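Local atomic coordinates of CD160 antigen (Homo sapiens, PDB entry 6NGG), a protein that acts as a receptor on natural killer and T cells, binding MHC class I molecules and TNFRSF14 to deliver stimulatory or inhibitory signals. Residues D42-P45 and E46-L49; P79-S82 and G83-C87; A89-Q92 and K93-I96. The protein carries 1 engineered substitution. All coordinates share one frame; numbering follows the deposited sequence.

Contact 1: residues D42-P45 and E46-L49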
loop_
_atom_site.group_PDB
_atom_site.type_symbol
_atom_site.label_atom_id
_atom_site.label_comp_id
_atom_site.label_asym_id
_atom_site.label_seq_id
_atom_site.Cartn_x
_atom_site.Cartn_y
_atom_site.Cartn_z
ATOM N N ASP A 42 4.523 -6.141 -13.813
ATOM C CA ASP A 42 3.425 -5.267 -14.340
ATOM C C ASP A 42 2.531 -4.655 -13.238
ATOM O O ASP A 42 1.312 -4.501 -13.444
ATOM C CB ASP A 42 2.584 -6.058 -15.367
ATOM C CG ASP A 42 1.876 -7.281 -14.732
ATOM O OD1 ASP A 42 2.064 -7.547 -13.532
ATOM O OD2 ASP A 42 1.085 -7.957 -15.391
ATOM N N CYS A 43 3.125 -4.324 -12.082
ATOM C CA CYS A 43 2.367 -3.731 -10.992
ATOM C C CYS A 43 2.007 -2.333 -11.445
ATOM O O CYS A 43 2.886 -1.546 -11.759
ATOM C CB CYS A 43 3.156 -3.668 -9.693
ATOM S SG CYS A 43 2.220 -2.868 -8.315
ATOM N N SER A 44 0.724 -2.040 -11.467
ATOM C CA SER A 44 0.204 -0.730 -11.821
ATOM C C SER A 44 -1.098 -0.515 -11.108
ATOM O O SER A 44 -1.694 -1.468 -10.565
ATOM C CB SER A 44 -0.039 -0.650 -13.330
ATOM O OG SER A 44 -0.976 -1.599 -13.702
ATOM N N PRO A 45 -1.652 0.680 -11.232
ATOM C CA PRO A 45 -2.990 0.833 -10.692
ATOM C C PRO A 45 -4.012 -0.147 -11.317
ATOM O O PRO A 45 -4.813 -0.733 -10.599
ATOM C CB PRO A 45 -3.295 2.322 -10.951
ATOM C CG PRO A 45 -1.986 2.921 -10.789
ATOM C CD PRO A 45 -1.049 1.993 -11.520
ATOM N N GLU A 46 -3.877 -0.448 -12.590
ATOM C CA GLU A 46 -4.828 -1.366 -13.251
ATOM C C GLU A 46 -4.694 -2.823 -12.777
ATOM O O GLU A 46 -5.654 -3.593 -12.860
ATOM C CB GLU A 46 -4.592 -1.377 -14.777
ATOM C CG GLU A 46 -4.942 -0.095 -15.519
ATOM C CD GLU A 46 -4.106 1.139 -15.115
ATOM O OE1 GLU A 46 -4.747 2.213 -14.914
ATOM O OE2 GLU A 46 -2.839 1.060 -14.991
ATOM N N THR A 47 -3.506 -3.230 -12.339
ATOM C CA THR A 47 -3.332 -4.594 -11.801
ATOM C C THR A 47 -3.360 -4.689 -10.273
ATOM O O THR A 47 -3.067 -5.759 -9.726
ATOM C CB THR A 47 -2.046 -5.236 -12.346
ATOM O OG1 THR A 47 -0.901 -4.446 -11.992
ATOM C CG2 THR A 47 -2.102 -5.351 -13.859
ATOM N N SER A 48 -3.726 -3.604 -9.594
ATOM C CA SER A 48 -3.623 -3.506 -8.137
ATOM C C SER A 48 -4.832 -4.052 -7.459
ATOM O O SER A 48 -5.920 -3.962 -7.989
ATOM C CB SER A 48 -3.472 -2.022 -7.679
ATOM O OG SER A 48 -4.680 -1.255 -7.902
ATOM N N LEU A 49 -4.666 -4.489 -6.227
ATOM C CA LEU A 49 -5.821 -4.813 -5.355
ATOM C C LEU A 49 -6.552 -3.580 -4.882
ATOM O O LEU A 49 -7.728 -3.644 -4.583
ATOM C CB LEU A 49 -5.376 -5.564 -4.134
ATOM C CG LEU A 49 -4.608 -6.850 -4.401
ATOM C CD1 LEU A 49 -4.172 -7.457 -3.092
ATOM C CD2 LEU A 49 -5.465 -7.818 -5.189
#

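Contact 2: residues P79-S82 and G83-C87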
loop_
_atom_site.group_PDB
_atom_site.type_symbol
_atom_site.label_atom_id
_atom_site.label_comp_id
_atom_site.label_asym_id
_atom_site.label_seq_id
_atom_site.Cartn_x
_atom_site.Cartn_y
_atom_site.Cartn_z
ATOM N N PRO A 79 -6.997 -18.650 1.880
ATOM C CA PRO A 79 -5.899 -19.017 0.989
ATOM C C PRO A 79 -5.742 -18.107 -0.202
ATOM O O PRO A 79 -4.660 -17.917 -0.680
ATOM C CB PRO A 79 -6.256 -20.472 0.577
ATOM C CG PRO A 79 -7.089 -20.989 1.730
ATOM C CD PRO A 79 -7.947 -19.777 2.033
ATOM N N LEU A 80 -6.822 -17.493 -0.667
ATOM C CA LEU A 80 -6.735 -16.480 -1.673
ATOM C C LEU A 80 -5.705 -15.397 -1.345
ATOM O O LEU A 80 -5.189 -14.802 -2.238
ATOM C CB LEU A 80 -8.083 -15.783 -1.853
ATOM C CG LEU A 80 -8.660 -15.417 -3.216
ATOM C CD1 LEU A 80 -8.395 -16.391 -4.345
ATOM C CD2 LEU A 80 -10.181 -15.349 -2.932
ATOM N N HIS A 81 -5.503 -15.094 -0.078
ATOM C CA HIS A 81 -4.579 -13.993 0.305
ATOM C C HIS A 81 -3.099 -14.333 0.459
ATOM O O HIS A 81 -2.296 -13.416 0.696
ATOM C CB HIS A 81 -5.097 -13.310 1.588
ATOM C CG HIS A 81 -6.470 -12.799 1.447
ATOM N ND1 HIS A 81 -7.545 -13.446 2.001
ATOM C CD2 HIS A 81 -6.972 -11.784 0.714
ATOM C CE1 HIS A 81 -8.653 -12.832 1.650
ATOM N NE2 HIS A 81 -8.330 -11.801 0.895
ATOM N N SER A 82 -2.762 -15.620 0.434
ATOM C CA SER A 82 -1.395 -16.080 0.494
ATOM C C SER A 82 -0.700 -15.581 -0.731
ATOM O O SER A 82 -1.168 -15.806 -1.799
ATOM C CB SER A 82 -1.296 -17.613 0.395
ATOM O OG SER A 82 -1.495 -18.182 1.607
ATOM N N GLY A 83 0.445 -14.971 -0.551
ATOM C CA GLY A 83 1.338 -14.556 -1.650
ATOM C C GLY A 83 2.217 -13.398 -1.258
ATOM O O GLY A 83 2.283 -13.047 -0.076
ATOM N N THR A 84 2.763 -12.721 -2.279
ATOM C CA THR A 84 3.807 -11.750 -2.142
ATOM C C THR A 84 3.199 -10.410 -2.586
ATOM O O THR A 84 2.503 -10.369 -3.632
ATOM C CB THR A 84 5.057 -12.123 -2.985
ATOM O OG1 THR A 84 5.726 -13.240 -2.371
ATOM C CG2 THR A 84 6.072 -10.993 -2.977
ATOM N N TYR A 85 3.343 -9.412 -1.733
ATOM C CA TYR A 85 2.751 -8.117 -1.954
ATOM C C TYR A 85 3.807 -7.008 -2.061
ATOM O O TYR A 85 4.896 -7.113 -1.546
ATOM C CB TYR A 85 1.827 -7.770 -0.776
ATOM C CG TYR A 85 0.587 -8.628 -0.592
ATOM C CD1 TYR A 85 0.656 -9.910 0.019
ATOM C CD2 TYR A 85 -0.648 -8.195 -1.009
ATOM C CE1 TYR A 85 -0.490 -10.670 0.223
ATOM C CE2 TYR A 85 -1.810 -8.954 -0.783
ATOM C CZ TYR A 85 -1.708 -10.226 -0.205
ATOM O OH TYR A 85 -2.837 -11.014 0.011
ATOM N N GLN A 86 3.425 -5.922 -2.698
ATOM C CA GLN A 86 4.268 -4.752 -2.824
ATOM C C GLN A 86 3.412 -3.521 -2.929
ATOM O O GLN A 86 2.445 -3.492 -3.707
ATOM C CB GLN A 86 5.163 -4.876 -4.057
ATOM C CG GLN A 86 6.239 -3.797 -4.090
ATOM C CD GLN A 86 7.169 -3.843 -5.287
ATOM O OE1 GLN A 86 8.376 -3.572 -5.111
ATOM N NE2 GLN A 86 6.666 -4.163 -6.476
ATOM N N CYS A 87 3.799 -2.536 -2.136
ATOM C CA CYS A 87 3.287 -1.149 -2.191
ATOM C C CYS A 87 4.066 -0.388 -3.275
ATOM O O CYS A 87 5.315 -0.406 -3.282
ATOM C CB CYS A 87 3.557 -0.428 -0.863
ATOM S SG CYS A 87 2.654 -1.081 0.590
#

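Contact 3: residues A89-Q92 and K93-I96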
loop_
_atom_site.group_PDB
_atom_site.type_symbol
_atom_site.label_atom_id
_atom_site.label_comp_id
_atom_site.label_asym_id
_atom_site.label_seq_id
_atom_site.Cartn_x
_atom_site.Cartn_y
_atom_site.Cartn_z
ATOM N N ALA A 89 3.976 3.534 -5.798
ATOM C CA ALA A 89 3.321 4.809 -6.117
ATOM C C ALA A 89 3.901 5.412 -7.370
ATOM O O ALA A 89 5.087 5.183 -7.692
ATOM C CB ALA A 89 3.365 5.765 -4.930
ATOM N N ARG A 90 3.091 6.214 -8.044
ATOM C CA ARG A 90 3.427 6.770 -9.306
ATOM C C ARG A 90 2.969 8.194 -9.443
ATOM O O ARG A 90 1.796 8.490 -9.203
ATOM C CB ARG A 90 2.824 5.917 -10.445
ATOM C CG ARG A 90 3.334 6.444 -11.778
ATOM C CD ARG A 90 2.759 5.763 -12.991
ATOM N NE ARG A 90 1.319 5.995 -12.997
ATOM C CZ ARG A 90 0.420 5.137 -13.469
ATOM N NH1 ARG A 90 0.815 3.975 -14.025
ATOM N NH2 ARG A 90 -0.877 5.453 -13.388
ATOM N N SER A 91 3.861 9.096 -9.828
ATOM C CA SER A 91 3.416 10.458 -10.126
ATOM C C SER A 91 3.039 10.609 -11.606
ATOM O O SER A 91 3.843 10.285 -12.494
ATOM C CB SER A 91 4.512 11.439 -9.774
ATOM O OG SER A 91 5.484 11.325 -10.784
ATOM N N GLN A 92 1.859 11.133 -11.878
ATOM C CA GLN A 92 1.391 11.318 -13.264
ATOM C C GLN A 92 2.373 12.150 -14.084
ATOM O O GLN A 92 2.981 11.671 -15.017
ATOM C CB GLN A 92 -0.003 11.957 -13.273
ATOM C CG GLN A 92 -0.630 12.117 -14.661
ATOM C CD GLN A 92 -0.825 10.788 -15.395
ATOM O OE1 GLN A 92 -0.985 9.731 -14.758
ATOM N NE2 GLN A 92 -0.819 10.834 -16.743
ATOM N N LYS A 93 2.597 13.363 -13.633
ATOM C CA LYS A 93 3.302 14.387 -14.395
ATOM C C LYS A 93 4.747 14.044 -14.771
ATOM O O LYS A 93 5.172 14.226 -15.921
ATOM C CB LYS A 93 3.293 15.649 -13.553
ATOM C CG LYS A 93 4.086 16.809 -14.089
ATOM C CD LYS A 93 3.724 17.098 -15.536
ATOM C CE LYS A 93 4.017 18.535 -15.898
ATOM N NZ LYS A 93 5.449 18.826 -15.690
ATOM N N SER A 94 5.522 13.629 -13.781
ATOM C CA SER A 94 6.943 13.428 -13.940
ATOM C C SER A 94 7.278 11.996 -14.324
ATOM O O SER A 94 8.427 11.717 -14.669
ATOM C CB SER A 94 7.638 13.804 -12.625
ATOM O OG SER A 94 7.324 12.809 -11.652
ATOM N N GLY A 95 6.334 11.065 -14.212
ATOM C CA GLY A 95 6.589 9.682 -14.572
ATOM C C GLY A 95 7.234 8.779 -13.498
ATOM O O GLY A 95 7.272 7.558 -13.637
ATOM N N ILE A 96 7.701 9.362 -12.432
ATOM C CA ILE A 96 8.469 8.608 -11.438
ATOM C C ILE A 96 7.668 7.578 -10.639
ATOM O O ILE A 96 6.522 7.824 -10.271
ATOM C CB ILE A 96 9.149 9.545 -10.446
ATOM C CG1 ILE A 96 10.212 10.366 -11.182
ATOM C CG2 ILE A 96 9.812 8.746 -9.337
ATOM C CD1 ILE A 96 10.534 11.659 -10.471
#

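Contact 1: residues D42-P45 and E46-L49
The Thr47 side chain folds back over the backbone of Asp42-Ser44, with its hydroxyl doing most of the touching. OG1 of Thr47 donates to Asp42 O at 2.6 Å, with a C=O...donor angle of 137° and the donor only slightly tilted from the carbonyl plane. The hydroxyl gets there because chi1 of Thr47 (59°) sets OG1 between the backbone N and the carbonyl carbon, and the same oxygen ends 3.0 Å from Ser44 N. CG2 stays alongside the bond, 3.5 Å from Asp42 O.

The Ser44 hydroxyl takes a weak bond from Thr47 N, 3.3 Å from N to OG, and gives a weak one, 3.5 Å from OG to OE2 of Glu46, whose chain bends at chi2 to bring the carboxylate back. The phi/psi values of Pro45, Glu46 and Thr47 make two overlapping type I turns, Ser44-Thr47 and Pro45-Ser48, inside the loop that joins strands 31-37 and 50-52 of the immunoglobulin V-type domain. The first turn closes weakly, Thr47 N to Ser44 O; the second is firmer, with Ser48 N 3.2 Å from Pro45 O.

Pro45 O is gripped twice by one residue. Ser48 N approaches from well above the carbonyl plane, 67° out of it, whereas Ser48 OG lies at 2.8 Å from Pro45 O and much closer to the plane. The Pro45 ring rests on Val32 and Phe34. Cys43 is disulfide-bonded to Cys36, near the end of strand 31-37, and the Asp42 carboxylate pairs with Arg39.

Contact 2: residues P79-S82 and G83-C87
The phenol of Tyr85 reaches back along the chain to the backbone of His81, where OH donates to His81 O at 2.6 Å. The C=O...donor angle of 120° and a donor tilted by 21° from the carbonyl plane describe a short bond made from the side of the carbonyl oxygen. Seen from the ring, His81 O sits at the edge and in the ring plane, so that CE1 of Tyr85 also comes within 3.3 Å of it. A lighter touch accompanies the bond: CB of His81 lies 3.6 Å from the same Tyr85 OH.

The torsions of Tyr85 explain the reach. Chi1 of -66° places CG beside the backbone N and opposite the carbonyl carbon, which sends the ring back past Gly83 toward the preceding turn. That turn, a short 3-10 segment at 79-81, is closed by Ser82 N on Pro79 O at 3.2 Å. Gly83 opens the strand, and its backbone angles, which would jam any CB against Ser82 O, call for glycine.

Farther out, His81 ND1 accepts from Thr78 N, and Ser82 OG is bonded to Phe107 N of strand 97-107, while Lys37 NZ meets Ser82 O. Backbone bonds join Tyr85 to Phe103, and Cys87, two residues along, forms the disulfide with Cys19.

A tyrosine near the start of a strand, bonded to the backbone four residues earlier, is a tyrosine corner, a hallmark of Greek-key immunoglobulin domains. With a carbonyl as its acceptor, the phenol must supply the proton, and this fixes both the direction of the bond and the rotation of the hydroxyl.

Contact 3: residues A89-Q92 and K93-I96
Ser91 meets Ile96 and Gly95 by backbone and Ser94 by side chain, so nearly all polar traffic across the turn passes through one residue. The straighter of the two backbone bonds is Ser91 N to Ile96 O, 3.0 Å long with an N-H...acceptor angle of 162°; the donor lies almost on the extended C=O line. The same carbonyl oxygen also receives a CA-H...O contact from Arg90, whose CA is 3.4 Å from Ile96 O, and CG of Arg90 runs alongside at 3.8 Å from that oxygen.

Ser91 O is satisfied less well. Gly95 N comes to 3.1 Å from it, but the angle of 134° at the hydrogen makes this a weak bond.

The two hydroxyls take care of each other: Ser91 OG and Ser94 OG are 2.5 Å apart, and either could be the donor. The turn of the backbone brings the two side chains together, and in each the first torsion (chi1 75° in Ser91, with Ser94 close to the same value) lodges OG between backbone N and carbonyl carbon, where the hydroxyls meet. CB of Ile96 lies 4.1 Å from Ser91 OG.

Phi/psi values trace the reversal. Gln92, Lys93 and Ser94 are right-handed helical or close to it, after which Gly95 turns left-handed, with a positive phi, a backbone state that calls for glycine at this point. Before the turn, Ala89 is bonded through its backbone to Leu98 of strand 97-107 and Arg90 to Val32 of strand 31-37; Gln92, within it, is bonded likewise to Gly30.

This is a four-residue beta-hairpin loop with a left-handed glycine at its last position; it connects the neighbouring antiparallel strands 83-91 and 97-107 of the V-type domain, where antigen-receptor variable domains carry their third hypervariable loop.

From the N terminus, the chain first meets contact 1, which shapes the loop between strands 31-37 and 50-52. After strand 67-74, contact 2 fastens the incoming turn to the start of strand 83-91, and contact 3 closes the hairpin where that strand ends and the chain heads into strand 97-107. The three follow in series; none nests in or crosses another. Contacts 2 and 3 sit at opposite ends of one strand, their centres about 25 Å apart. Contact 1 touches both: Leu49 CD1 packs 3.6 Å from Tyr85 CE2, and Pro45 CD lies 3.7 Å from Arg90 NH1, tying its loop to strand 83-91.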